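PDB 4MRT: tyrocidine synthase 3, which contributes a peptidyl carrier domain of tyrocidine synthesis, which probably holds the growing peptide as a thioester on a phosphopantetheine arm. Local coordinates for residues 13-18 / 75-80; 36-41 / 69-74. The protein carries 1 engineered substitution. All blocks are in the same frame, centred on the assembly; numbering follows the deposited sequence.

Contact 1: residues 13-18 / 75-80; sequences AVESKL and ALAQYV
Ala-77 presents its methyl group to Val-14, Glu-15 and Leu-18, which lie on one side of helix 13-26 and supply all the contacts to that methyl made from residues 13-18. The nearest is Glu-15, whose CG lies 3.6 Å from Ala-77 CB; Leu-18 CD1 follows at 3.8 Å from the same CB. Val-14 CG1 adds a third contact to the methyl, 3.9 Å from Ala-77 CB. Glu-15 therefore takes part through its aliphatic stem.

Contacts to the backbone are at least as close. CG of Leu-18 is anti to its own carbonyl carbon (chi1 -73°), and CD1 continues outward, anti to CA, until it rests on the peptide between Leu-76 and Ala-77. CD1 is 3.4 Å from Ala-77 N and 3.5 Å from Ala-77 CA, the latter tighter than normal van der Waals contact.

This pairing joins the first and last helices of the small helical bundle of a carrier protein domain, with axes 9.0 Å apart and N-to-C directions 120° from each other. Among the purely apolar side-chain contacts, Val-14 CG1 meets Val-80 CG1 at 4.2 Å, next to Ala-77. Tyr-58 of helix 44-58 packs on both valines, and Val-54 of that helix packs on Leu-18.

The carboxylate of Glu-15 turns to a partner outside the two segments: OE1 is hydrogen-bonded to Thr-11 OG1, just ahead of the helix, and the backbone N of Glu-15 to Asn-12 OD1.

Contact 2: residues 36-41 / 69-74; sequences NFFQIG and AQPTIK
Beside the coenzyme A pocket, the loop carrying Asn-36, Phe-37 and Phe-38 closes over Pro-71, in the link between helices 64-69 and 73-81. Ala-69 belongs to that pocket, and the Phe-38 ring stacks on Phe-68, another of its residues. Pro-71 is the centre of an inverse gamma turn, and its carbonyl receives the backbone N-H of Phe-37 (N to O 2.8 Å). The bond is nearly straight (167° at the hydrogen) and lies in the carbonyl plane. Asn-36 CA adds a CA-H...O contact to the same oxygen.

With CG anti to its backbone N (chi1 -177°), Asn-36 brings its amide against the proline ring, ND2 being 3.3 Å from Pro-71 CG. Its OD1 accepts from Phe-38 N at 2.7 Å, forming an Asx turn. The Phe-38 side chain crosses the proline at about a right angle, with CD2 and CE2 each 3.8 Å from Pro-71 CB. An alanine in place of Asn-36 would probably leave the N-H of Phe-38 without its side-chain acceptor and open a gap beside Pro-71 CG.

Successive backbone donors, Phe-37 N and Phe-38 N, are thus met by a main-chain carbonyl across the contact and by a side-chain oxygen within the turn, which is consistent with a bend held by both polar bonds and the packing of the proline ring.

In the fold
Contacts 1 and 2 lie 12 Å apart, centre to centre, and share helix 73-81: contact 2 holds its first two residues and the link before it, contact 1 residues 75-80. Along the chain the order is 13-18, 36-41, 69-74, 75-80, so contact 1 encloses contact 2. They touch at several points, among them Ile-73 CG2, 3.5 Å from Glu-15 O. Contact 1 is buried between terminal helices and untouched by another protein chain, whereas the 36-41 loop reaches a partner protein. The Phe-38 side chain lies about 5 Å from coenzyme A, that of Leu-76 about 11 Å. Helix 73-81 thus packs in the core, while the link before it and the 36-41 loop lie beside the coenzyme A pocket.

Contact 1: residues 13-18 / 75-80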
loop_
_atom_site.group_PDB
_atom_site.type_symbol
_atom_site.label_atom_id
_atom_site.label_comp_id
_atom_site.label_asym_id
_atom_site.label_seq_id
_atom_site.Cartn_x
_atom_site.Cartn_y
_atom_site.Cartn_z
ATOM N N ALA A 13 2.267 15.681 -26.866
ATOM C CA ALA A 13 3.578 15.099 -26.563
ATOM C C ALA A 13 3.760 14.748 -25.080
ATOM O O ALA A 13 4.444 13.780 -24.747
ATOM C CB ALA A 13 4.688 16.035 -27.019
ATOM N N VAL A 14 3.164 15.546 -24.195
ATOM C CA VAL A 14 3.331 15.335 -22.760
ATOM C C VAL A 14 2.502 14.141 -22.302
ATOM O O VAL A 14 2.968 13.344 -21.501
ATOM C CB VAL A 14 2.996 16.602 -21.951
ATOM C CG1 VAL A 14 3.201 16.353 -20.465
ATOM C CG2 VAL A 14 3.876 17.759 -22.408
ATOM N N GLU A 15 1.292 13.999 -22.831
ATOM C CA GLU A 15 0.480 12.832 -22.548
ATOM C C GLU A 15 1.165 11.563 -23.055
ATOM O O GLU A 15 1.223 10.564 -22.330
ATOM C CB GLU A 15 -0.909 12.978 -23.150
ATOM C CG GLU A 15 -1.719 14.072 -22.467
ATOM C CD GLU A 15 -3.016 14.381 -23.161
ATOM O OE1 GLU A 15 -3.186 13.971 -24.332
ATOM O OE2 GLU A 15 -3.862 15.047 -22.525
ATOM N N SER A 16 1.716 11.605 -24.275
ATOM C CA SER A 16 2.298 10.400 -24.859
ATOM C C SER A 16 3.531 9.969 -24.078
ATOM O O SER A 16 3.697 8.788 -23.824
ATOM C CB SER A 16 2.604 10.563 -26.362
ATOM O OG SER A 16 2.872 11.914 -26.676
ATOM N N LYS A 17 4.349 10.931 -23.666
ATOM C CA LYS A 17 5.548 10.662 -22.901
ATOM C C LYS A 17 5.217 10.076 -21.520
ATOM O O LYS A 17 5.787 9.068 -21.109
ATOM C CB LYS A 17 6.364 11.954 -22.756
ATOM C CG LYS A 17 7.686 11.805 -22.039
ATOM C CD LYS A 17 8.481 10.651 -22.634
ATOM C CE LYS A 17 9.980 10.906 -22.637
ATOM N NZ LYS A 17 10.591 10.439 -23.916
ATOM N N LEU A 18 4.270 10.701 -20.829
ATOM C CA LEU A 18 3.776 10.186 -19.567
ATOM C C LEU A 18 3.203 8.784 -19.714
ATOM O O LEU A 18 3.350 7.950 -18.813
ATOM C CB LEU A 18 2.711 11.126 -18.999
ATOM C CG LEU A 18 3.258 12.439 -18.453
ATOM C CD1 LEU A 18 2.130 13.325 -17.938
ATOM C CD2 LEU A 18 4.297 12.181 -17.369
ATOM N N ALA A 75 -4.751 14.453 -16.384
ATOM C CA ALA A 75 -4.570 15.350 -15.245
ATOM C C ALA A 75 -3.101 15.625 -14.993
ATOM O O ALA A 75 -2.706 16.784 -14.814
ATOM C CB ALA A 75 -5.230 14.793 -14.002
ATOM N N LEU A 76 -2.290 14.565 -14.998
ATOM C CA LEU A 76 -0.869 14.702 -14.722
ATOM C C LEU A 76 -0.119 15.523 -15.750
ATOM O O LEU A 76 0.782 16.272 -15.392
ATOM C CB LEU A 76 -0.188 13.346 -14.594
ATOM C CG LEU A 76 0.397 13.089 -13.210
ATOM C CD1 LEU A 76 -0.738 12.850 -12.223
ATOM C CD2 LEU A 76 1.358 11.905 -13.259
ATOM N N ALA A 77 -0.437 15.294 -17.027
ATOM C CA ALA A 77 0.080 16.105 -18.132
ATOM C C ALA A 77 -0.233 17.587 -17.896
ATOM O O ALA A 77 0.654 18.435 -18.015
ATOM C CB ALA A 77 -0.511 15.644 -19.459
ATOM N N GLN A 78 -1.487 17.879 -17.542
ATOM C CA GLN A 78 -1.924 19.249 -17.246
ATOM C C GLN A 78 -1.015 19.874 -16.212
ATOM O O GLN A 78 -0.400 20.892 -16.474
ATOM C CB GLN A 78 -3.370 19.272 -16.744
ATOM N N TYR A 79 -0.917 19.216 -15.051
ATOM C CA TYR A 79 -0.053 19.634 -13.940
ATOM C C TYR A 79 1.402 19.832 -14.374
ATOM O O TYR A 79 2.018 20.829 -14.048
ATOM C CB TYR A 79 -0.114 18.586 -12.815
ATOM C CG TYR A 79 0.584 18.992 -11.536
ATOM C CD1 TYR A 79 1.940 18.708 -11.327
ATOM C CD2 TYR A 79 -0.115 19.659 -10.523
ATOM C CE1 TYR A 79 2.584 19.087 -10.143
ATOM C CE2 TYR A 79 0.511 20.035 -9.341
ATOM C CZ TYR A 79 1.854 19.750 -9.152
ATOM O OH TYR A 79 2.466 20.140 -7.974
ATOM N N VAL A 80 1.947 18.861 -15.097
ATOM C CA VAL A 80 3.334 18.923 -15.556
ATOM C C VAL A 80 3.554 20.062 -16.556
ATOM O O VAL A 80 4.528 20.814 -16.436
ATOM C CB VAL A 80 3.776 17.581 -16.185
ATOM C CG1 VAL A 80 5.064 17.736 -16.974
ATOM C CG2 VAL A 80 3.945 16.528 -15.096
#

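Contact 2: residues 36-41 / 69-74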
loop_
_atom_site.group_PDB
_atom_site.type_symbol
_atom_site.label_atom_id
_atom_site.label_comp_id
_atom_site.label_asym_id
_atom_site.label_seq_id
_atom_site.Cartn_x
_atom_site.Cartn_y
_atom_site.Cartn_z
ATOM N N ASN A 36 -7.192 5.075 -14.806
ATOM C CA ASN A 36 -6.757 5.296 -13.430
ATOM C C ASN A 36 -5.504 4.479 -13.096
ATOM O O ASN A 36 -5.532 3.261 -13.150
ATOM C CB ASN A 36 -7.877 4.961 -12.464
ATOM C CG ASN A 36 -7.490 5.248 -11.028
ATOM O OD1 ASN A 36 -6.412 4.894 -10.600
ATOM N ND2 ASN A 36 -8.357 5.925 -10.301
ATOM N N PHE A 37 -4.420 5.158 -12.730
ATOM C CA PHE A 37 -3.117 4.532 -12.422
ATOM C C PHE A 37 -3.233 3.323 -11.497
ATOM O O PHE A 37 -2.581 2.302 -11.719
ATOM C CB PHE A 37 -2.168 5.573 -11.796
ATOM C CG PHE A 37 -0.762 5.086 -11.561
ATOM C CD1 PHE A 37 0.093 4.822 -12.635
ATOM C CD2 PHE A 37 -0.276 4.907 -10.263
ATOM C CE1 PHE A 37 1.391 4.392 -12.423
ATOM C CE2 PHE A 37 1.033 4.491 -10.050
ATOM C CZ PHE A 37 1.862 4.223 -11.124
ATOM N N PHE A 38 -4.092 3.441 -10.483
ATOM C CA PHE A 38 -4.224 2.430 -9.458
ATOM C C PHE A 38 -5.159 1.298 -9.833
ATOM O O PHE A 38 -5.214 0.322 -9.106
ATOM C CB PHE A 38 -4.638 3.098 -8.139
ATOM C CG PHE A 38 -3.619 4.094 -7.678
ATOM C CD1 PHE A 38 -2.435 3.658 -7.133
ATOM C CD2 PHE A 38 -3.795 5.459 -7.906
ATOM C CE1 PHE A 38 -1.457 4.554 -6.771
ATOM C CE2 PHE A 38 -2.830 6.362 -7.538
ATOM C CZ PHE A 38 -1.663 5.914 -6.967
ATOM N N GLN A 39 -5.878 1.420 -10.945
ATOM C CA GLN A 39 -6.747 0.337 -11.424
ATOM C C GLN A 39 -6.054 -0.521 -12.492
ATOM O O GLN A 39 -6.533 -1.587 -12.828
ATOM C CB GLN A 39 -8.051 0.899 -12.000
ATOM C CG GLN A 39 -9.085 1.250 -10.951
ATOM C CD GLN A 39 -10.231 2.072 -11.504
ATOM O OE1 GLN A 39 -10.305 2.363 -12.710
ATOM N NE2 GLN A 39 -11.135 2.462 -10.617
ATOM N N ILE A 40 -4.934 -0.041 -13.007
ATOM C CA ILE A 40 -4.214 -0.711 -14.080
ATOM C C ILE A 40 -2.841 -1.244 -13.638
ATOM O O ILE A 40 -1.967 -1.518 -14.472
ATOM C CB ILE A 40 -4.086 0.212 -15.311
ATOM C CG1 ILE A 40 -3.248 1.426 -14.996
ATOM C CG2 ILE A 40 -5.474 0.629 -15.790
ATOM C CD1 ILE A 40 -2.851 2.205 -16.215
ATOM N N GLY A 41 -2.670 -1.423 -12.322
ATOM C CA GLY A 41 -1.443 -2.034 -11.765
ATOM C C GLY A 41 -0.589 -1.095 -10.931
ATOM O O GLY A 41 0.393 -1.501 -10.319
ATOM N N ALA A 69 -4.519 12.030 -6.028
ATOM C CA ALA A 69 -5.742 12.818 -6.105
ATOM C C ALA A 69 -6.390 12.780 -7.496
ATOM O O ALA A 69 -7.603 12.763 -7.604
ATOM C CB ALA A 69 -5.436 14.252 -5.714
ATOM N N GLN A 70 -5.562 12.767 -8.544
ATOM C CA GLN A 70 -6.013 12.800 -9.924
ATOM C C GLN A 70 -5.094 11.854 -10.770
ATOM O O GLN A 70 -4.235 12.311 -11.506
ATOM C CB GLN A 70 -6.008 14.249 -10.432
ATOM C CG GLN A 70 -4.639 14.907 -10.464
ATOM C CD GLN A 70 -4.680 16.432 -10.509
ATOM O OE1 GLN A 70 -5.550 17.062 -9.917
ATOM N NE2 GLN A 70 -3.689 17.033 -11.176
ATOM N N PRO A 71 -5.277 10.527 -10.623
ATOM C CA PRO A 71 -4.384 9.466 -11.114
ATOM C C PRO A 71 -4.617 9.090 -12.570
ATOM O O PRO A 71 -4.810 7.901 -12.883
ATOM C CB PRO A 71 -4.747 8.282 -10.230
ATOM C CG PRO A 71 -6.200 8.455 -10.024
ATOM C CD PRO A 71 -6.442 9.946 -9.936
ATOM N N THR A 72 -4.634 10.100 -13.433
ATOM C CA THR A 72 -4.776 9.912 -14.878
ATOM C C THR A 72 -3.691 10.728 -15.557
ATOM O O THR A 72 -3.211 11.749 -15.033
ATOM C CB THR A 72 -6.167 10.349 -15.424
ATOM O OG1 THR A 72 -6.388 11.732 -15.128
ATOM C CG2 THR A 72 -7.311 9.520 -14.846
ATOM N N ILE A 73 -3.259 10.236 -16.720
ATOM C CA ILE A 73 -2.289 10.922 -17.549
ATOM C C ILE A 73 -2.747 12.322 -17.966
ATOM O O ILE A 73 -1.945 13.255 -18.005
ATOM C CB ILE A 73 -1.966 10.069 -18.808
ATOM C CG1 ILE A 73 -1.014 8.926 -18.414
ATOM C CG2 ILE A 73 -1.322 10.935 -19.891
ATOM C CD1 ILE A 73 -0.998 7.772 -19.393
ATOM N N LYS A 74 -4.018 12.474 -18.291
ATOM C CA LYS A 74 -4.536 13.773 -18.703
ATOM C C LYS A 74 -4.308 14.798 -17.599
ATOM O O LYS A 74 -3.698 15.867 -17.836
ATOM C CB LYS A 74 -6.021 13.676 -19.028
ATOM C CG LYS A 74 -6.568 14.933 -19.683
ATOM C CD LYS A 74 -8.060 14.871 -19.894
ATOM C CE LYS A 74 -8.524 16.230 -20.371
ATOM N NZ LYS A 74 -9.957 16.203 -20.680
#